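Local structure of glycosyl hydrolase family 62 protein (Coprinopsis cinerea, 5B6T) at residues 51-56 / 66-71; 19-24 / 70-75; 26-31 / 41-46; 12-17 / 61-66; 95-100 / 116-121. The protein probably removes alpha-L-arabinofuranosyl side groups from arabinoxylan, as an alpha-L-arabinofuranosidase of glycoside hydrolase family 62. All blocks are in the same frame, centred on the assembly; numbering follows the deposited sequence.

Interaction 1: 51-56 / 66-71; sequences NLVYIS and ASFYYL. With GOL (glycerol), chain G.
Val53 and Ile55 reach from strand 49-57 to Phe68 on strand 68-70. Val53 CG2, held anti to its backbone N (CG1 at chi1 65°), presses on Phe68 CB at 3.5 Å, while Ile55 lies beside Phe68, pointing the same way, with CD1 3.5 Å from ring atom CE1. An alanine in place of Phe68 would keep the touch of Val53 CG2 on CB but lose the ring, and would probably leave a gap beside Ile55 CD1 and Val53 CG2. On the other face, Tyr54 meets Tyr69 CB at the edge of its ring, and its hydroxyl is fixed by His39. The backbone sets this alternation: Tyr54 and Tyr69 form an antiparallel hydrogen-bonded pair, with Tyr69 N to Tyr54 O at 2.8 Å, and Leu71 N continues the pairing to Leu52 O at 3.0 Å. Toward Ala66 the direct pairing gives way to a bound glycerol, probably from the crystallisation liquor. Its O3 accepts from Ser56 N at 2.9 Å and donates to Ser67 O at 2.6 Å, while Ser67 OG and glycerol O2 are hydrogen-bonded. The example illustrates how a beta hairpin adds the outermost strand to a four-stranded antiparallel blade of the five-bladed propeller known for this family.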
# COMPACT_ATOMS: atom_id res chain seq x y z
N ASN A 51 -0.27 2.93 14.77
CA ASN A 51 -1.73 3.00 14.64
C ASN A 51 -2.01 3.67 13.27
O ASN A 51 -1.13 3.70 12.41
CB ASN A 51 -2.38 3.67 15.88
CG ASN A 51 -3.84 3.25 16.13
OD1 ASN A 51 -4.15 2.41 17.00
ND2 ASN A 51 -4.75 3.91 15.47
N LEU A 52 -3.20 4.17 13.06
CA LEU A 52 -3.64 4.64 11.75
C LEU A 52 -4.21 6.04 11.86
O LEU A 52 -4.84 6.40 12.85
CB LEU A 52 -4.72 3.71 11.18
CG LEU A 52 -4.32 2.26 10.91
CD1 LEU A 52 -5.51 1.40 10.49
CD2 LEU A 52 -3.24 2.15 9.84
N VAL A 53 -4.00 6.80 10.79
CA VAL A 53 -4.52 8.17 10.70
C VAL A 53 -5.22 8.38 9.35
O VAL A 53 -4.83 7.79 8.32
CB VAL A 53 -3.38 9.17 10.95
CG1 VAL A 53 -2.33 9.11 9.87
CG2 VAL A 53 -3.93 10.58 11.15
N TYR A 54 -6.27 9.22 9.37
CA TYR A 54 -7.03 9.63 8.22
C TYR A 54 -6.74 11.11 7.97
O TYR A 54 -6.72 11.93 8.92
CB TYR A 54 -8.52 9.42 8.46
CG TYR A 54 -9.43 10.07 7.46
CD1 TYR A 54 -9.55 9.56 6.16
CD2 TYR A 54 -10.23 11.17 7.79
CE1 TYR A 54 -10.39 10.14 5.23
CE2 TYR A 54 -11.06 11.76 6.85
CZ TYR A 54 -11.16 11.23 5.58
OH TYR A 54 -12.01 11.82 4.65
N ILE A 55 -6.44 11.42 6.71
CA ILE A 55 -6.05 12.76 6.28
C ILE A 55 -6.86 13.10 5.04
O ILE A 55 -6.91 12.29 4.13
CB ILE A 55 -4.55 12.80 5.95
CG1 ILE A 55 -3.70 12.13 7.05
CG2 ILE A 55 -4.11 14.25 5.69
CD1 ILE A 55 -2.23 11.94 6.68
N SER A 56 -7.49 14.27 4.97
CA SER A 56 -8.24 14.62 3.78
C SER A 56 -7.98 16.07 3.40
O SER A 56 -7.75 16.92 4.26
CB SER A 56 -9.73 14.32 3.98
OG SER A 56 -10.53 14.63 2.84
N ALA A 66 -3.27 19.77 6.12
CA ALA A 66 -4.48 19.04 6.44
C ALA A 66 -4.42 18.50 7.88
O ALA A 66 -3.38 18.02 8.28
CB ALA A 66 -4.67 17.91 5.45
N SER A 67 -5.51 18.58 8.62
CA SER A 67 -5.61 18.00 9.94
C SER A 67 -5.55 16.46 9.87
O SER A 67 -5.88 15.85 8.84
CB SER A 67 -6.93 18.39 10.61
OG SER A 67 -8.03 18.06 9.78
N PHE A 68 -5.09 15.88 10.95
CA PHE A 68 -5.12 14.44 11.14
C PHE A 68 -6.35 14.06 11.94
O PHE A 68 -6.69 14.73 12.92
CB PHE A 68 -3.89 14.01 11.92
CG PHE A 68 -2.61 13.94 11.12
CD1 PHE A 68 -2.52 14.40 9.80
CD2 PHE A 68 -1.49 13.35 11.69
CE1 PHE A 68 -1.32 14.31 9.09
CE2 PHE A 68 -0.30 13.25 10.98
CZ PHE A 68 -0.22 13.73 9.67
N TYR A 69 -7.00 12.97 11.55
CA TYR A 69 -7.96 12.30 12.45
C TYR A 69 -7.31 11.00 12.85
O TYR A 69 -7.19 10.06 12.03
CB TYR A 69 -9.35 12.05 11.80
CG TYR A 69 -10.40 11.72 12.82
CD1 TYR A 69 -10.45 10.49 13.41
CD2 TYR A 69 -11.37 12.66 13.17
CE1 TYR A 69 -11.42 10.20 14.37
CE2 TYR A 69 -12.34 12.38 14.12
CZ TYR A 69 -12.36 11.15 14.71
OH TYR A 69 -13.30 10.85 15.69
N TYR A 70 -6.92 10.91 14.12
CA TYR A 70 -6.33 9.69 14.65
C TYR A 70 -7.41 8.62 14.86
O TYR A 70 -8.35 8.81 15.63
CB TYR A 70 -5.61 10.01 15.95
CG TYR A 70 -4.38 10.88 15.77
CD1 TYR A 70 -3.25 10.39 15.14
CD2 TYR A 70 -4.34 12.19 16.25
CE1 TYR A 70 -2.11 11.18 14.95
CE2 TYR A 70 -3.23 12.98 16.08
CZ TYR A 70 -2.10 12.47 15.44
OH TYR A 70 -0.94 13.22 15.30
N LEU A 71 -7.29 7.51 14.14
CA LEU A 71 -8.39 6.55 14.08
C LEU A 71 -8.55 5.73 15.35
O LEU A 71 -9.56 5.03 15.49
CB LEU A 71 -8.28 5.65 12.84
CG LEU A 71 -8.45 6.40 11.52
CD1 LEU A 71 -8.13 5.46 10.37
CD2 LEU A 71 -9.87 6.97 11.38
C1 GOL G . -10.90 16.01 8.32
O1 GOL G . -11.71 15.26 7.36
C2 GOL G . -9.90 15.08 9.01
O2 GOL G . -9.31 15.74 10.16
C3 GOL G . -8.78 14.64 8.06
O3 GOL G . -8.08 15.74 7.40

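Interaction 2: 19-24 / 70-75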
# COMPACT_ATOMS: atom_id res chain seq x y z
N ASP A 19 2.67 17.19 17.98
CA ASP A 19 1.74 17.04 19.09
C ASP A 19 2.31 16.03 20.05
O ASP A 19 3.43 15.49 19.85
CB ASP A 19 0.34 16.69 18.57
CG ASP A 19 0.28 15.34 17.83
OD1 ASP A 19 1.10 14.46 18.11
OD2 ASP A 19 -0.67 15.20 17.01
N SER A 20 1.58 15.77 21.15
CA SER A 20 2.15 14.93 22.21
C SER A 20 2.41 13.49 21.79
O SER A 20 3.15 12.79 22.45
CB SER A 20 1.31 14.95 23.47
OG SER A 20 -0.01 14.54 23.24
N ARG A 21 1.80 13.05 20.68
CA ARG A 21 2.02 11.69 20.20
C ARG A 21 3.45 11.49 19.70
O ARG A 21 3.94 10.38 19.69
CB ARG A 21 0.99 11.29 19.12
CG ARG A 21 -0.43 11.24 19.66
CD ARG A 21 -1.45 10.91 18.58
NE ARG A 21 -2.77 10.82 19.16
CZ ARG A 21 -3.59 9.77 19.04
NH1 ARG A 21 -3.24 8.71 18.32
NH2 ARG A 21 -4.78 9.80 19.62
N ARG A 22 4.13 12.58 19.33
CA ARG A 22 5.54 12.50 18.90
C ARG A 22 5.74 11.38 17.88
O ARG A 22 6.66 10.59 17.99
CB ARG A 22 6.51 12.27 20.06
CG ARG A 22 6.40 13.22 21.22
CD ARG A 22 6.70 14.61 20.82
NE ARG A 22 6.59 15.55 21.96
CZ ARG A 22 6.17 16.80 21.85
NH1 ARG A 22 5.78 17.28 20.66
NH2 ARG A 22 6.12 17.57 22.93
N ILE A 23 4.82 11.31 16.92
CA ILE A 23 4.92 10.35 15.83
C ILE A 23 6.21 10.66 15.03
O ILE A 23 6.52 11.82 14.76
CB ILE A 23 3.65 10.41 14.93
CG1 ILE A 23 2.38 10.03 15.71
CG2 ILE A 23 3.82 9.52 13.69
CD1 ILE A 23 2.46 8.78 16.55
N GLN A 24 6.97 9.64 14.70
CA GLN A 24 8.24 9.80 14.01
C GLN A 24 8.12 9.65 12.48
O GLN A 24 8.77 10.39 11.74
CB GLN A 24 9.28 8.85 14.60
CG GLN A 24 9.60 9.27 16.06
CD GLN A 24 10.45 8.30 16.90
OE1 GLN A 24 11.39 8.74 17.59
NE2 GLN A 24 10.10 7.03 16.92
N TYR A 70 -6.92 10.91 14.12
CA TYR A 70 -6.33 9.69 14.65
C TYR A 70 -7.41 8.62 14.86
O TYR A 70 -8.35 8.81 15.63
CB TYR A 70 -5.61 10.01 15.95
CG TYR A 70 -4.38 10.88 15.77
CD1 TYR A 70 -3.25 10.39 15.14
CD2 TYR A 70 -4.34 12.19 16.25
CE1 TYR A 70 -2.11 11.18 14.95
CE2 TYR A 70 -3.23 12.98 16.08
CZ TYR A 70 -2.10 12.47 15.44
OH TYR A 70 -0.94 13.22 15.30
N LEU A 71 -7.29 7.51 14.14
CA LEU A 71 -8.39 6.55 14.08
C LEU A 71 -8.55 5.73 15.35
O LEU A 71 -9.56 5.03 15.49
CB LEU A 71 -8.28 5.65 12.84
CG LEU A 71 -8.45 6.40 11.52
CD1 LEU A 71 -8.13 5.46 10.37
CD2 LEU A 71 -9.87 6.97 11.38
N ASP A 72 -7.61 5.86 16.28
CA ASP A 72 -7.83 5.25 17.60
C ASP A 72 -8.97 5.90 18.39
O ASP A 72 -9.44 5.33 19.37
CB ASP A 72 -6.51 5.18 18.41
CG ASP A 72 -5.93 6.56 18.79
OD1 ASP A 72 -6.63 7.55 18.83
OD2 ASP A 72 -4.74 6.59 19.20
N GLN A 73 -9.45 7.05 17.93
CA GLN A 73 -10.64 7.68 18.49
C GLN A 73 -11.98 7.09 17.98
O GLN A 73 -13.05 7.37 18.54
CB GLN A 73 -10.61 9.21 18.25
CG GLN A 73 -9.42 9.88 18.89
CD GLN A 73 -9.30 9.62 20.36
OE1 GLN A 73 -8.38 8.90 20.82
NE2 GLN A 73 -10.21 10.16 21.12
N ALA A 74 -11.89 6.35 16.87
CA ALA A 74 -13.02 5.60 16.33
C ALA A 74 -13.06 4.25 17.04
O ALA A 74 -12.12 3.85 17.75
CB ALA A 74 -12.84 5.39 14.81
N PRO A 75 -14.14 3.48 16.79
CA PRO A 75 -14.16 2.12 17.33
C PRO A 75 -12.96 1.26 16.89
O PRO A 75 -12.55 0.36 17.60
CB PRO A 75 -15.48 1.58 16.82
CG PRO A 75 -16.38 2.81 16.80
CD PRO A 75 -15.47 3.91 16.31
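Arg21 lies flat on Tyr70 and grips Asp72, joining two surface loops that flank one blade of the propeller; its own loop is shaped by a type I turn from Asp19 to Arg22 and by an Asx turn at Asp19. The tight part is the stack. Arginine and tyrosine slide past each other in opposite directions, with the guanidinium and ring planes 7° apart. The chain is extended from CG to NE (chi2 177°), which carries CD along the ring: CD sits over the ring centre in a CH-pi contact, 3.5 Å from the centroid. Farther along, CZ makes the cation-pi contact, and Tyr70 CG lies over the middle of the guanidinium. The hydroxyl end of the stack is held by Asp19. Tyr70 OH donates to the syn lone pair of Asp19 OD2 at 2.6 Å, tip to tip, and Asp19 OD1 takes the backbone N of Arg21 at 3.0 Å, so one carboxylate holds the ring and the loop that bears its partner. The outer side is looser: the exposed Gln73 side chain only approaches the guanidinium, and the link from Arg21 NH2 to Asp72 OD2 is weak. By contrast, the salt bridge itself is firm and end-on: Arg21 NH1 reaches Asp72 OD2 at 2.7 Å from above the carboxylate plane, whereas Arg21 NH2, 3.0 Å from Asp72 OD1, meets its syn lone pair with OD1 in the guanidinium plane.

Interaction 3: 26-31 / 41-46; sequences IKDPSV and FASTAK
The Phe41 ring has Ser30 O at its edge, near its plane; the ring of Tyr54 meets it at about 45°, and Pro84 and Val86 of the next blade also touch its side chain. The carboxylate of Asp28 is the second flat group: its OD2 offers the anti lone pair to Ser43 OG, which donates at 2.7 Å. Both belong to an antiparallel hairpin interrupted by a beta bulge, in a blade of the family's five-bladed propeller. Lys27 pairs with Ser43 and Ser30 with Phe41, each as a hydrogen-bonded pair, with Ser43 N to Lys27 O and Ser30 N to Phe41 O both at 2.8 Å. Between them the register slips by one residue, and the chain turns a corner at Asp28, whose phi is positive (56°). The corner brings the Asp28 carboxylate beside Ser43, whose OG also accepts from Ala83 N. A glycerol, probably from the crystallisation liquor, hydrogen-bonds to both Asp28 OD2 and Lys27 NZ, and a calcium ion lies about 5 Å from the Asp28 side chain, consistent with a place near the propeller's central axis. Lys27 NZ has Tyr299 OH as its main partner, while the aliphatic part of the chain packs on the neighbouring strand, with Lys27 CD 3.6 Å from Ala45 CB.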
# COMPACT_ATOMS: atom_id res chain seq x y z
N ILE A 26 5.26 8.95 9.04
CA ILE A 26 3.92 8.74 8.43
C ILE A 26 4.18 7.85 7.24
O ILE A 26 5.04 8.14 6.43
CB ILE A 26 3.26 10.06 7.99
CG1 ILE A 26 3.06 10.96 9.20
CG2 ILE A 26 1.97 9.82 7.24
CD1 ILE A 26 2.15 10.43 10.25
N LYS A 27 3.46 6.72 7.17
CA LYS A 27 3.90 5.59 6.39
C LYS A 27 2.75 4.89 5.64
O LYS A 27 1.58 5.04 5.96
CB LYS A 27 4.55 4.56 7.31
CG LYS A 27 5.81 5.05 8.00
CD LYS A 27 6.52 3.91 8.71
CE LYS A 27 7.19 2.97 7.73
NZ LYS A 27 7.66 1.74 8.41
N ASP A 28 3.13 4.08 4.65
CA ASP A 28 2.28 3.05 4.10
C ASP A 28 0.92 3.56 3.58
O ASP A 28 -0.12 2.98 3.90
CB ASP A 28 2.02 1.95 5.15
CG ASP A 28 3.25 1.55 5.94
OD1 ASP A 28 4.33 1.46 5.34
OD2 ASP A 28 3.08 1.29 7.17
N PRO A 29 0.91 4.64 2.76
CA PRO A 29 -0.35 5.29 2.48
C PRO A 29 -1.29 4.52 1.57
O PRO A 29 -0.84 3.84 0.64
CB PRO A 29 0.08 6.59 1.75
CG PRO A 29 1.41 6.25 1.16
CD PRO A 29 2.05 5.36 2.16
N SER A 30 -2.59 4.69 1.81
CA SER A 30 -3.63 4.30 0.90
C SER A 30 -4.42 5.55 0.50
O SER A 30 -4.62 6.44 1.32
CB SER A 30 -4.57 3.29 1.56
OG SER A 30 -5.46 2.73 0.61
N VAL A 31 -4.87 5.61 -0.74
CA VAL A 31 -5.46 6.85 -1.25
C VAL A 31 -6.57 6.66 -2.27
O VAL A 31 -6.45 5.89 -3.21
CB VAL A 31 -4.37 7.79 -1.82
CG1 VAL A 31 -3.54 7.11 -2.90
CG2 VAL A 31 -4.96 9.10 -2.29
N PHE A 41 -5.22 7.35 4.03
CA PHE A 41 -5.03 6.61 5.28
C PHE A 41 -3.59 6.21 5.37
O PHE A 41 -3.00 5.82 4.37
CB PHE A 41 -5.92 5.36 5.28
CG PHE A 41 -7.38 5.67 5.24
CD1 PHE A 41 -8.00 6.06 4.06
CD2 PHE A 41 -8.13 5.62 6.40
CE1 PHE A 41 -9.35 6.41 4.05
CE2 PHE A 41 -9.47 5.92 6.38
CZ PHE A 41 -10.08 6.29 5.20
N ALA A 42 -2.98 6.33 6.56
CA ALA A 42 -1.57 6.04 6.70
C ALA A 42 -1.31 5.44 8.06
O ALA A 42 -2.11 5.63 8.99
CB ALA A 42 -0.76 7.33 6.52
N SER A 43 -0.18 4.72 8.16
CA SER A 43 0.33 4.31 9.47
C SER A 43 1.00 5.48 10.18
O SER A 43 1.75 6.23 9.58
CB SER A 43 1.39 3.21 9.34
OG SER A 43 0.90 2.14 8.57
N THR A 44 0.74 5.61 11.48
CA THR A 44 1.62 6.40 12.35
C THR A 44 2.67 5.46 12.94
O THR A 44 2.32 4.36 13.38
CB THR A 44 0.83 7.10 13.47
OG1 THR A 44 0.20 6.14 14.35
CG2 THR A 44 -0.24 7.99 12.90
N ALA A 45 3.93 5.89 12.93
CA ALA A 45 5.02 5.05 13.38
C ALA A 45 5.94 5.76 14.34
O ALA A 45 6.39 6.91 14.08
CB ALA A 45 5.84 4.55 12.20
N LYS A 46 6.25 5.06 15.42
CA LYS A 46 7.26 5.48 16.38
C LYS A 46 7.79 4.25 17.12
O LYS A 46 7.23 3.17 16.98
CB LYS A 46 6.69 6.51 17.37
CG LYS A 46 5.36 6.13 18.00
CD LYS A 46 4.89 7.20 18.97
CE LYS A 46 3.50 6.87 19.48
NZ LYS A 46 3.06 7.79 20.56

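Interaction 4: 12-17 / 61-66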
# COMPACT_ATOMS: atom_id res chain seq x y z
N PRO A 12 8.71 16.36 0.16
CA PRO A 12 7.87 15.70 1.16
C PRO A 12 6.61 16.51 1.35
O PRO A 12 6.69 17.74 1.60
CB PRO A 12 8.74 15.70 2.41
CG PRO A 12 9.82 16.72 2.16
CD PRO A 12 9.98 16.90 0.70
N LEU A 13 5.45 15.86 1.24
CA LEU A 13 4.18 16.56 1.30
C LEU A 13 3.53 16.42 2.67
O LEU A 13 2.90 17.37 3.17
CB LEU A 13 3.21 16.06 0.24
CG LEU A 13 3.66 16.24 -1.22
CD1 LEU A 13 2.68 15.59 -2.16
CD2 LEU A 13 3.92 17.69 -1.60
N ILE A 14 3.61 15.22 3.24
CA ILE A 14 2.94 14.93 4.52
C ILE A 14 3.92 14.28 5.49
O ILE A 14 4.53 13.27 5.21
CB ILE A 14 1.73 13.99 4.35
CG1 ILE A 14 0.65 14.63 3.48
CG2 ILE A 14 1.14 13.61 5.71
CD1 ILE A 14 -0.40 13.65 2.98
N GLY A 15 4.07 14.91 6.67
CA GLY A 15 4.80 14.32 7.76
C GLY A 15 4.00 14.44 9.05
O GLY A 15 2.87 14.92 9.06
N PRO A 16 4.61 13.97 10.15
CA PRO A 16 3.93 13.94 11.43
C PRO A 16 3.58 15.33 11.93
O PRO A 16 4.27 16.29 11.64
CB PRO A 16 4.97 13.33 12.37
CG PRO A 16 5.90 12.58 11.52
CD PRO A 16 5.93 13.31 10.21
N LYS A 17 2.53 15.41 12.73
CA LYS A 17 2.21 16.64 13.44
C LYS A 17 3.14 16.79 14.63
O LYS A 17 3.74 15.83 15.09
CB LYS A 17 0.77 16.61 13.94
CG LYS A 17 -0.24 16.54 12.80
CD LYS A 17 -0.21 17.79 11.94
CE LYS A 17 -1.30 17.72 10.87
NZ LYS A 17 -1.13 18.76 9.84
N ALA A 61 -1.38 20.76 -2.86
CA ALA A 61 -0.73 21.91 -2.20
C ALA A 61 -1.18 22.11 -0.75
O ALA A 61 -0.54 22.84 0.00
CB ALA A 61 -0.97 23.19 -2.99
N GLN A 62 -2.31 21.55 -0.37
CA GLN A 62 -2.80 21.72 0.98
C GLN A 62 -2.62 20.44 1.80
O GLN A 62 -3.10 20.36 2.93
CB GLN A 62 -4.28 22.13 0.98
CG GLN A 62 -4.57 23.50 0.35
CD GLN A 62 -6.03 23.92 0.56
OE1 GLN A 62 -6.87 23.75 -0.32
NE2 GLN A 62 -6.33 24.47 1.74
N ALA A 63 -1.99 19.41 1.23
CA ALA A 63 -1.83 18.15 1.96
C ALA A 63 -1.08 18.32 3.28
O ALA A 63 -1.48 17.74 4.29
CB ALA A 63 -1.14 17.11 1.10
N GLY A 64 -0.02 19.10 3.25
CA GLY A 64 0.80 19.29 4.46
C GLY A 64 0.08 19.97 5.61
O GLY A 64 0.40 19.70 6.78
N SER A 65 -0.88 20.84 5.30
CA SER A 65 -1.63 21.57 6.33
C SER A 65 -2.93 20.88 6.76
O SER A 65 -3.59 21.34 7.71
CB SER A 65 -1.92 22.99 5.84
OG SER A 65 -2.75 22.97 4.71
N ALA A 66 -3.27 19.77 6.12
CA ALA A 66 -4.48 19.04 6.44
C ALA A 66 -4.42 18.50 7.88
O ALA A 66 -3.38 18.02 8.28
CB ALA A 66 -4.67 17.91 5.45
O HOH W 1 1.03 16.90 8.24
O HOH W 2 3.21 17.76 7.11
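Lys17 and Ile14 leave the same loop to meet different parts of segment 61-66, one through its charged end and the other through its methylene flank. The lysine chain turns at chi2 (-65°), which sets CD, and is extended beyond it to NZ; NZ donates to Ala66 O at 2.8 Å, from above the carbonyl plane by 40°. Phe68 and Tyr70 touch the Lys17 side chain. Ile14 instead sets its longer branch against a single methyl group, with CG1 3.9 Å and CD1 4.0 Å from Ala63 CB, and Ile55 of strand 49-57 adjoins it. Beside Ile14 the backbones themselves come close. Leu13 O stands 3.1 Å from Gly64 CA, where a beta-carbon would have little room. Nearer Lys17 two waters lie between the loops: one is 2.8 Å from Gly15 O, with Gly64 O and, weakly, Lys17 NZ as further partners, and the other accepts from Gly15 N at 3.0 Å and reaches Gly64 O weakly. Each loop has a defined shape. Segment 61-66 closes in a type I turn from Ala63 to Ala66, and Leu13 and Ile14 form a classic beta bulge opposite Leu306. Strand 7-9 pairs with strand 305-311, consistent with the Velcro-like closure of a beta-propeller in which the first and last parts of the chain share a blade; the contact ties the segment leaving that closing blade to its neighbour.

Interaction 5: 95-100 / 116-121; sequences WYLVYQ and AGWTAP
Strand residues 95-99 and the loop run 118-121 head 41° apart, with the CA atoms of Leu97 and Trp118 8.0 Å from each other, and side chains do most of the bridging. Trp118 does the larger share. Its six-membered ring receives Leu97 CB over one face, 3.5 Å above the plane and offset toward the rim, as a CH-pi contact. Trp95 CB comes obliquely to the same ring, 3.7 Å from Trp118 CH2. Leu71 and Phe41 of the preceding blade also touch the indole, and replacing Trp118 by an alanine would probably open a gap between the blades and leave Leu97 CB without its aromatic cover. Farther along, Tyr99 and Pro121 cross at about a right angle. With Tyr99 CG between the backbone N and the carbonyl carbon (chi1 51°), the ring is directed to the loop, and its OH lies 3.3 Å from Pro121 CG. That hydroxyl is bonded to Ser107 OG, which also bonds Thr119 O, so one serine of strand 104-109 links the tyrosine to the loop. With no hydrogen bond running directly between the two segments, the contact depends on the fit of aromatic and aliphatic surfaces, and its polar connection is relayed through the strand between them.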
# COMPACT_ATOMS: atom_id res chain seq x y z
N TRP A 95 -17.57 0.96 2.66
CA TRP A 95 -16.13 1.08 2.54
C TRP A 95 -15.49 0.09 3.50
O TRP A 95 -15.98 -0.17 4.61
CB TRP A 95 -15.65 2.49 2.88
CG TRP A 95 -16.13 3.56 1.96
CD1 TRP A 95 -17.27 4.26 2.06
CD2 TRP A 95 -15.45 4.05 0.80
NE1 TRP A 95 -17.37 5.17 1.03
CE2 TRP A 95 -16.25 5.07 0.25
CE3 TRP A 95 -14.23 3.75 0.19
CZ2 TRP A 95 -15.89 5.76 -0.90
CZ3 TRP A 95 -13.86 4.46 -0.96
CH2 TRP A 95 -14.70 5.44 -1.49
N TYR A 96 -14.38 -0.50 3.03
CA TYR A 96 -13.51 -1.35 3.83
C TYR A 96 -12.19 -0.67 4.02
O TYR A 96 -11.69 0.01 3.08
CB TYR A 96 -13.30 -2.74 3.19
CG TYR A 96 -14.41 -3.71 3.45
CD1 TYR A 96 -15.65 -3.57 2.86
CD2 TYR A 96 -14.23 -4.79 4.31
CE1 TYR A 96 -16.69 -4.45 3.14
CE2 TYR A 96 -15.25 -5.66 4.59
CZ TYR A 96 -16.47 -5.50 4.01
OH TYR A 96 -17.51 -6.38 4.30
N LEU A 97 -11.60 -0.87 5.19
CA LEU A 97 -10.23 -0.47 5.51
C LEU A 97 -9.54 -1.75 6.02
O LEU A 97 -9.91 -2.28 7.07
CB LEU A 97 -10.21 0.60 6.61
CG LEU A 97 -8.87 1.30 6.82
CD1 LEU A 97 -8.45 2.14 5.60
CD2 LEU A 97 -8.88 2.16 8.09
N VAL A 98 -8.63 -2.25 5.19
CA VAL A 98 -7.87 -3.45 5.41
C VAL A 98 -6.52 -3.06 5.98
O VAL A 98 -5.94 -2.05 5.57
CB VAL A 98 -7.74 -4.24 4.09
CG1 VAL A 98 -6.72 -5.37 4.20
CG2 VAL A 98 -9.09 -4.78 3.70
N TYR A 99 -6.04 -3.81 6.96
CA TYR A 99 -4.77 -3.51 7.64
C TYR A 99 -4.33 -4.74 8.45
O TYR A 99 -5.04 -5.77 8.45
CB TYR A 99 -4.91 -2.27 8.57
CG TYR A 99 -6.10 -2.38 9.51
CD1 TYR A 99 -7.34 -1.89 9.14
CD2 TYR A 99 -5.97 -2.91 10.79
CE1 TYR A 99 -8.43 -2.00 9.96
CE2 TYR A 99 -7.06 -3.00 11.64
CZ TYR A 99 -8.30 -2.52 11.23
OH TYR A 99 -9.41 -2.63 12.04
N GLN A 100 -3.20 -4.62 9.13
CA GLN A 100 -2.71 -5.72 9.97
C GLN A 100 -2.78 -5.32 11.43
O GLN A 100 -2.59 -4.15 11.80
CB GLN A 100 -1.27 -6.08 9.59
CG GLN A 100 -0.25 -5.01 9.96
CD GLN A 100 0.82 -4.75 8.93
OE1 GLN A 100 0.61 -4.88 7.73
NE2 GLN A 100 1.98 -4.39 9.39
N ALA A 116 -14.76 8.87 12.31
CA ALA A 116 -15.18 8.35 13.61
C ALA A 116 -15.95 7.03 13.52
O ALA A 116 -16.11 6.35 14.55
CB ALA A 116 -16.03 9.39 14.34
N GLY A 117 -16.41 6.65 12.32
CA GLY A 117 -17.27 5.48 12.10
C GLY A 117 -16.59 4.16 11.84
O GLY A 117 -17.25 3.12 11.81
N TRP A 118 -15.27 4.15 11.68
CA TRP A 118 -14.60 2.87 11.38
C TRP A 118 -14.73 1.88 12.53
O TRP A 118 -14.40 2.17 13.69
CB TRP A 118 -13.15 3.11 11.03
CG TRP A 118 -12.99 3.82 9.71
CD1 TRP A 118 -12.68 5.14 9.50
CD2 TRP A 118 -13.16 3.25 8.41
NE1 TRP A 118 -12.65 5.42 8.17
CE2 TRP A 118 -12.94 4.28 7.46
CE3 TRP A 118 -13.46 1.96 7.95
CZ2 TRP A 118 -13.02 4.05 6.09
CZ3 TRP A 118 -13.55 1.73 6.60
CH2 TRP A 118 -13.29 2.77 5.67
N THR A 119 -15.18 0.67 12.18
CA THR A 119 -15.49 -0.35 13.17
C THR A 119 -14.26 -0.89 13.88
O THR A 119 -13.13 -0.79 13.39
CB THR A 119 -16.26 -1.53 12.52
OG1 THR A 119 -15.51 -2.04 11.39
CG2 THR A 119 -17.62 -1.11 12.08
N ALA A 120 -14.48 -1.48 15.06
CA ALA A 120 -13.46 -2.23 15.74
C ALA A 120 -13.00 -3.40 14.85
O ALA A 120 -13.79 -3.91 14.08
CB ALA A 120 -14.01 -2.78 17.05
N PRO A 121 -11.72 -3.81 14.95
CA PRO A 121 -11.19 -4.76 13.97
C PRO A 121 -11.89 -6.12 13.97
O PRO A 121 -12.26 -6.66 15.06
CB PRO A 121 -9.74 -4.94 14.38
CG PRO A 121 -9.39 -3.72 15.15
CD PRO A 121 -10.67 -3.32 15.84

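How the interactions relate
Interactions 1 and 3 build the same four-stranded blade: strands 37-46 and 49-57 are neighbours in it, and the buried hairpin of 26-31 / 41-46 lies nearer the centre of the chain than the partly buried one of 51-56 / 66-71 at the outer edge. Interactions 2 and 4 hold the loops around that blade. Interaction 2, sharing Tyr70 and Leu71 with interaction 1, is a surface contact of charge and stacking, whereas interaction 4, sharing Ala66, mixes a lysine bond and waters with a small apolar touch. Interaction 5 belongs to the next blade and is buried and apolar; Trp118 and Leu97 meet Phe41 and Leu71, joining the blades side by side.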